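Local coordinates for cellulose-binding protein (Saccharophagus degradans, PDB 2YHG) that is of uncertain function but may hydrolyse glycosidic bonds, pairing a nucleoside hydrolase-like domain with a C-terminal beta domain, in a protein linked to polysaccharide binding, at residues 327-339 and 358-372. Sequence-based numbering, arbitrary orientation.
With CA (calcium ion), chain D.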
loop_
_atom_site.group_PDB
_atom_site.type_symbol
_atom_site.label_atom_id
_atom_site.label_comp_id
_atom_site.label_asym_id
_atom_site.label_seq_id
_atom_site.Cartn_x
_atom_site.Cartn_y
_atom_site.Cartn_z
ATOM N N TYR A 327 -14.849 -1.779 22.559
ATOM C CA TYR A 327 -14.770 -0.698 21.584
ATOM C C TYR A 327 -14.474 0.626 22.253
ATOM O O TYR A 327 -13.745 1.459 21.717
ATOM C CB TYR A 327 -16.070 -0.623 20.805
ATOM C CG TYR A 327 -16.049 0.330 19.655
ATOM C CD1 TYR A 327 -15.674 -0.106 18.387
ATOM C CD2 TYR A 327 -16.478 1.641 19.811
ATOM C CE1 TYR A 327 -15.652 0.774 17.313
ATOM C CE2 TYR A 327 -16.448 2.520 18.744
ATOM C CZ TYR A 327 -16.030 2.075 17.506
ATOM O OH TYR A 327 -16.047 2.945 16.462
ATOM N N SER A 328 -15.162 0.861 23.358
ATOM C CA SER A 328 -15.071 2.110 24.098
ATOM C C SER A 328 -13.660 2.451 24.559
ATOM O O SER A 328 -13.379 3.597 24.929
ATOM C CB SER A 328 -16.015 2.052 25.324
ATOM O OG SER A 328 -15.574 1.068 26.258
ATOM N N ALA A 329 -12.774 1.452 24.576
ATOM C CA ALA A 329 -11.451 1.643 25.154
ATOM C C ALA A 329 -10.370 2.027 24.144
ATOM O O ALA A 329 -9.226 2.179 24.514
ATOM C CB ALA A 329 -11.011 0.382 25.905
ATOM N N ALA A 330 -10.726 2.251 22.885
ATOM C CA ALA A 330 -9.730 2.639 21.883
ATOM C C ALA A 330 -10.355 3.662 20.952
ATOM O O ALA A 330 -11.578 3.791 20.874
ATOM C CB ALA A 330 -9.240 1.428 21.104
ATOM N N ASN A 331 -9.495 4.332 20.185
ATOM C CA ASN A 331 -9.948 5.284 19.192
ATOM C C ASN A 331 -10.114 4.648 17.823
ATOM O O ASN A 331 -9.360 3.747 17.449
ATOM C CB ASN A 331 -8.976 6.452 19.126
ATOM C CG ASN A 331 -9.523 7.628 18.331
ATOM O OD1 ASN A 331 -10.737 7.759 18.161
ATOM N ND2 ASN A 331 -8.639 8.533 17.892
ATOM N N HIS A 332 -11.130 5.112 17.100
ATOM C CA HIS A 332 -11.410 4.680 15.734
ATOM C C HIS A 332 -11.475 5.869 14.776
ATOM O O HIS A 332 -11.752 7.003 15.183
ATOM C CB HIS A 332 -12.697 3.877 15.693
ATOM C CG HIS A 332 -12.728 2.815 16.746
ATOM N ND1 HIS A 332 -13.114 3.096 18.035
ATOM C CD2 HIS A 332 -12.273 1.539 16.761
ATOM C CE1 HIS A 332 -12.900 2.037 18.799
ATOM N NE2 HIS A 332 -12.405 1.071 18.050
ATOM N N HIS A 333 -11.196 5.618 13.512
ATOM C CA HIS A 333 -11.005 6.685 12.546
ATOM C C HIS A 333 -12.288 7.468 12.286
ATOM O O HIS A 333 -13.366 6.880 12.195
ATOM C CB HIS A 333 -10.446 6.159 11.253
ATOM C CG HIS A 333 -9.252 5.289 11.442
ATOM N ND1 HIS A 333 -9.316 4.022 11.979
ATOM C CD2 HIS A 333 -7.955 5.534 11.174
ATOM C CE1 HIS A 333 -8.095 3.510 12.001
ATOM N NE2 HIS A 333 -7.242 4.426 11.555
ATOM N N PRO A 334 -12.145 8.767 12.007
ATOM C CA PRO A 334 -13.306 9.524 11.547
ATOM C C PRO A 334 -13.696 9.102 10.135
ATOM O O PRO A 334 -12.927 8.448 9.415
ATOM C CB PRO A 334 -12.817 10.960 11.587
ATOM C CG PRO A 334 -11.338 10.899 11.565
ATOM C CD PRO A 334 -10.937 9.605 12.147
ATOM N N VAL A 335 -14.927 9.451 9.774
ATOM C CA VAL A 335 -15.579 8.976 8.576
ATOM C C VAL A 335 -15.925 10.182 7.679
ATOM O O VAL A 335 -16.781 11.004 8.032
ATOM C CB VAL A 335 -16.840 8.193 8.916
ATOM C CG1 VAL A 335 -17.551 7.820 7.610
ATOM C CG2 VAL A 335 -16.488 6.956 9.760
ATOM N N PRO A 336 -15.234 10.336 6.546
ATOM C CA PRO A 336 -15.479 11.531 5.740
ATOM C C PRO A 336 -16.724 11.415 4.888
ATOM O O PRO A 336 -17.016 10.362 4.325
ATOM C CB PRO A 336 -14.283 11.609 4.792
ATOM C CG PRO A 336 -13.352 10.662 5.251
ATOM C CD PRO A 336 -14.026 9.630 6.106
ATOM N N VAL A 337 -17.388 12.548 4.704
ATOM C CA VAL A 337 -18.436 12.726 3.704
ATOM C C VAL A 337 -18.185 14.059 3.029
ATOM O O VAL A 337 -17.847 15.006 3.727
ATOM C CB VAL A 337 -19.833 12.709 4.381
ATOM C CG1 VAL A 337 -20.920 13.030 3.361
ATOM C CG2 VAL A 337 -20.074 11.355 5.073
ATOM N N VAL A 338 -18.271 14.115 1.700
ATOM C CA VAL A 338 -18.131 15.360 0.962
ATOM C C VAL A 338 -19.330 15.486 0.027
ATOM O O VAL A 338 -19.594 14.619 -0.765
ATOM C CB VAL A 338 -16.822 15.409 0.173
ATOM C CG1 VAL A 338 -16.758 16.681 -0.663
ATOM C CG2 VAL A 338 -15.632 15.326 1.124
ATOM N N ASN A 339 -20.047 16.595 0.159
ATOM C CA ASN A 339 -21.215 16.885 -0.648
ATOM C C ASN A 339 -22.178 15.695 -0.653
ATOM O O ASN A 339 -22.656 15.286 -1.698
ATOM C CB ASN A 339 -20.823 17.323 -2.052
ATOM C CG ASN A 339 -20.158 18.688 -2.060
ATOM O OD1 ASN A 339 -20.097 19.373 -1.049
ATOM N ND2 ASN A 339 -19.620 19.087 -3.205
ATOM N N SER A 358 -18.075 24.528 -4.360
ATOM C CA SER A 358 -18.291 24.279 -2.949
ATOM C C SER A 358 -17.979 22.816 -2.608
ATOM O O SER A 358 -18.479 21.910 -3.281
ATOM C CB SER A 358 -19.751 24.606 -2.616
ATOM O OG SER A 358 -20.145 24.059 -1.382
ATOM N N LEU A 359 -17.166 22.591 -1.586
ATOM C CA LEU A 359 -16.889 21.238 -1.092
ATOM C C LEU A 359 -17.189 21.241 0.398
ATOM O O LEU A 359 -16.539 21.929 1.164
ATOM C CB LEU A 359 -15.439 20.832 -1.354
ATOM C CG LEU A 359 -14.993 20.762 -2.819
ATOM C CD1 LEU A 359 -13.483 20.492 -2.901
ATOM C CD2 LEU A 359 -15.782 19.761 -3.626
ATOM N N ASP A 360 -18.224 20.510 0.770
ATOM C CA ASP A 360 -18.773 20.578 2.109
ATOM C C ASP A 360 -18.649 19.220 2.782
ATOM O O ASP A 360 -19.266 18.266 2.335
ATOM C CB ASP A 360 -20.253 20.997 2.011
ATOM C CG ASP A 360 -20.883 21.261 3.330
ATOM O OD1 ASP A 360 -20.253 21.034 4.383
ATOM O OD2 ASP A 360 -22.053 21.701 3.292
ATOM N N ALA A 361 -17.819 19.163 3.820
ATOM C CA ALA A 361 -17.583 17.938 4.557
ATOM C C ALA A 361 -18.478 17.802 5.783
ATOM O O ALA A 361 -18.260 16.884 6.599
ATOM C CB ALA A 361 -16.108 17.848 4.964
ATOM N N SER A 362 -19.479 18.654 5.935
ATOM C CA SER A 362 -20.496 18.422 6.978
ATOM C C SER A 362 -21.123 16.986 6.823
ATOM O O SER A 362 -21.443 16.495 5.815
ATOM C CB SER A 362 -21.577 19.539 6.862
ATOM O OG SER A 362 -20.983 20.783 6.943
ATOM N N GLY A 363 -21.570 16.303 7.861
ATOM C CA GLY A 363 -21.929 14.964 7.408
ATOM C C GLY A 363 -20.939 13.924 7.921
ATOM O O GLY A 363 -21.159 12.713 7.883
ATOM N N SER A 364 -19.594 14.449 7.701
ATOM C CA SER A 364 -18.516 13.644 8.249
ATOM C C SER A 364 -18.859 13.356 9.708
ATOM O O SER A 364 -19.553 14.131 10.354
ATOM C CB SER A 364 -17.187 14.380 8.151
ATOM O OG SER A 364 -16.775 14.630 6.808
ATOM N N SER A 365 -18.346 12.262 10.226
ATOM C CA SER A 365 -18.687 11.879 11.577
ATOM C C SER A 365 -17.490 11.207 12.226
ATOM O O SER A 365 -16.534 10.808 11.553
ATOM C CB SER A 365 -19.906 10.956 11.602
ATOM O OG SER A 365 -19.644 9.762 10.862
ATOM N N ASP A 366 -17.580 11.006 13.537
ATOM C CA ASP A 366 -16.638 10.166 14.241
ATOM C C ASP A 366 -17.355 9.159 15.087
ATOM O O ASP A 366 -18.230 9.523 15.876
ATOM C CB ASP A 366 -15.740 10.984 15.110
ATOM C CG ASP A 366 -14.657 10.150 15.731
ATOM O OD1 ASP A 366 -13.668 9.877 15.041
ATOM O OD2 ASP A 366 -14.830 9.672 16.877
ATOM N N PRO A 367 -16.967 7.878 14.968
ATOM C CA PRO A 367 -17.776 6.829 15.616
ATOM C C PRO A 367 -17.583 6.762 17.123
ATOM O O PRO A 367 -18.369 6.126 17.843
ATOM C CB PRO A 367 -17.274 5.539 14.956
ATOM C CG PRO A 367 -15.855 5.894 14.508
ATOM C CD PRO A 367 -15.932 7.327 14.057
ATOM N N ASP A 368 -16.589 7.470 17.630
ATOM C CA ASP A 368 -16.386 7.545 19.074
ATOM C C ASP A 368 -17.037 8.783 19.671
ATOM O O ASP A 368 -16.981 8.978 20.880
ATOM C CB ASP A 368 -14.901 7.567 19.399
ATOM C CG ASP A 368 -14.133 6.519 18.658
ATOM O OD1 ASP A 368 -14.316 5.333 19.005
ATOM O OD2 ASP A 368 -13.406 6.858 17.686
ATOM N N GLY A 369 -17.570 9.662 18.823
ATOM C CA GLY A 369 -18.111 10.929 19.263
ATOM C C GLY A 369 -17.029 11.955 19.517
ATOM O O GLY A 369 -17.269 12.928 20.230
ATOM N N ASP A 370 -15.847 11.766 18.923
ATOM C CA ASP A 370 -14.821 12.783 19.027
ATOM C C ASP A 370 -15.226 14.035 18.239
ATOM O O ASP A 370 -16.021 13.961 17.307
ATOM C CB ASP A 370 -13.500 12.276 18.431
ATOM C CG ASP A 370 -12.977 10.989 19.072
ATOM O OD1 ASP A 370 -13.159 10.815 20.289
ATOM O OD2 ASP A 370 -12.261 10.255 18.377
ATOM N N SER A 371 -14.543 15.132 18.523
ATOM C CA SER A 371 -14.604 16.316 17.687
ATOM C C SER A 371 -13.730 16.154 16.455
ATOM O O SER A 371 -12.762 15.411 16.479
ATOM C CB SER A 371 -14.191 17.564 18.479
ATOM O OG SER A 371 -15.154 17.865 19.444
ATOM N N LEU A 372 -14.102 16.855 15.383
ATOM C CA LEU A 372 -13.418 16.780 14.107
ATOM C C LEU A 372 -12.765 18.110 13.775
ATOM O O LEU A 372 -13.372 19.183 13.935
ATOM C CB LEU A 372 -14.379 16.389 12.986
ATOM C CG LEU A 372 -15.022 15.022 13.092
ATOM C CD1 LEU A 372 -16.060 14.848 12.002
ATOM C CD2 LEU A 372 -13.969 13.916 13.073
HETATM CA CA CA D . -12.351 8.732 16.674
HETATM O O HOH W 1 -14.557 4.454 21.571
HETATM O O HOH W 2 -11.943 8.324 20.726
HETATM O O HOH W 3 -21.524 21.815 -1.297
#
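N331 and H332 share a calcium ion with D366, D368 and D370, at one end of an extended antiparallel contact. Segment 327-339 follows helix 308-323 and runs along the C-terminal beta domain beside 358-372. D366 binds calcium through OD1 at 2.4 Å and OD2 at 2.7 Å. The backbone N of D368 and of D370 reach D366 OD2 from opposite faces; these bonds and the two-oxygen grip on calcium hold the carboxylate in place. N331 OD1, H332 O, D368 OD2 and D370 OD2 also bind the ion. N331 ND2 donates to P424 O, holding OD1 on the metal. With chi1 at -49°, H332 brings ND1 to the syn lone pair of D368 OD1, 2.7 Å away and 4° out of the ring plane; H332 N meets D368 OD2. Further along, V335 and S365 form an antiparallel hydrogen-bonded pair, and S364 OG accepts from V337 N at 3.0 Å. At the far end N339 makes three bonds: N to D360 O, OD1 from D360 N, and ND2 to S358 O. The site is a DxDxD calcium loop on a type I turn from D366 to G369, completed by N331, H332 and D420, at the end of strand 411-420.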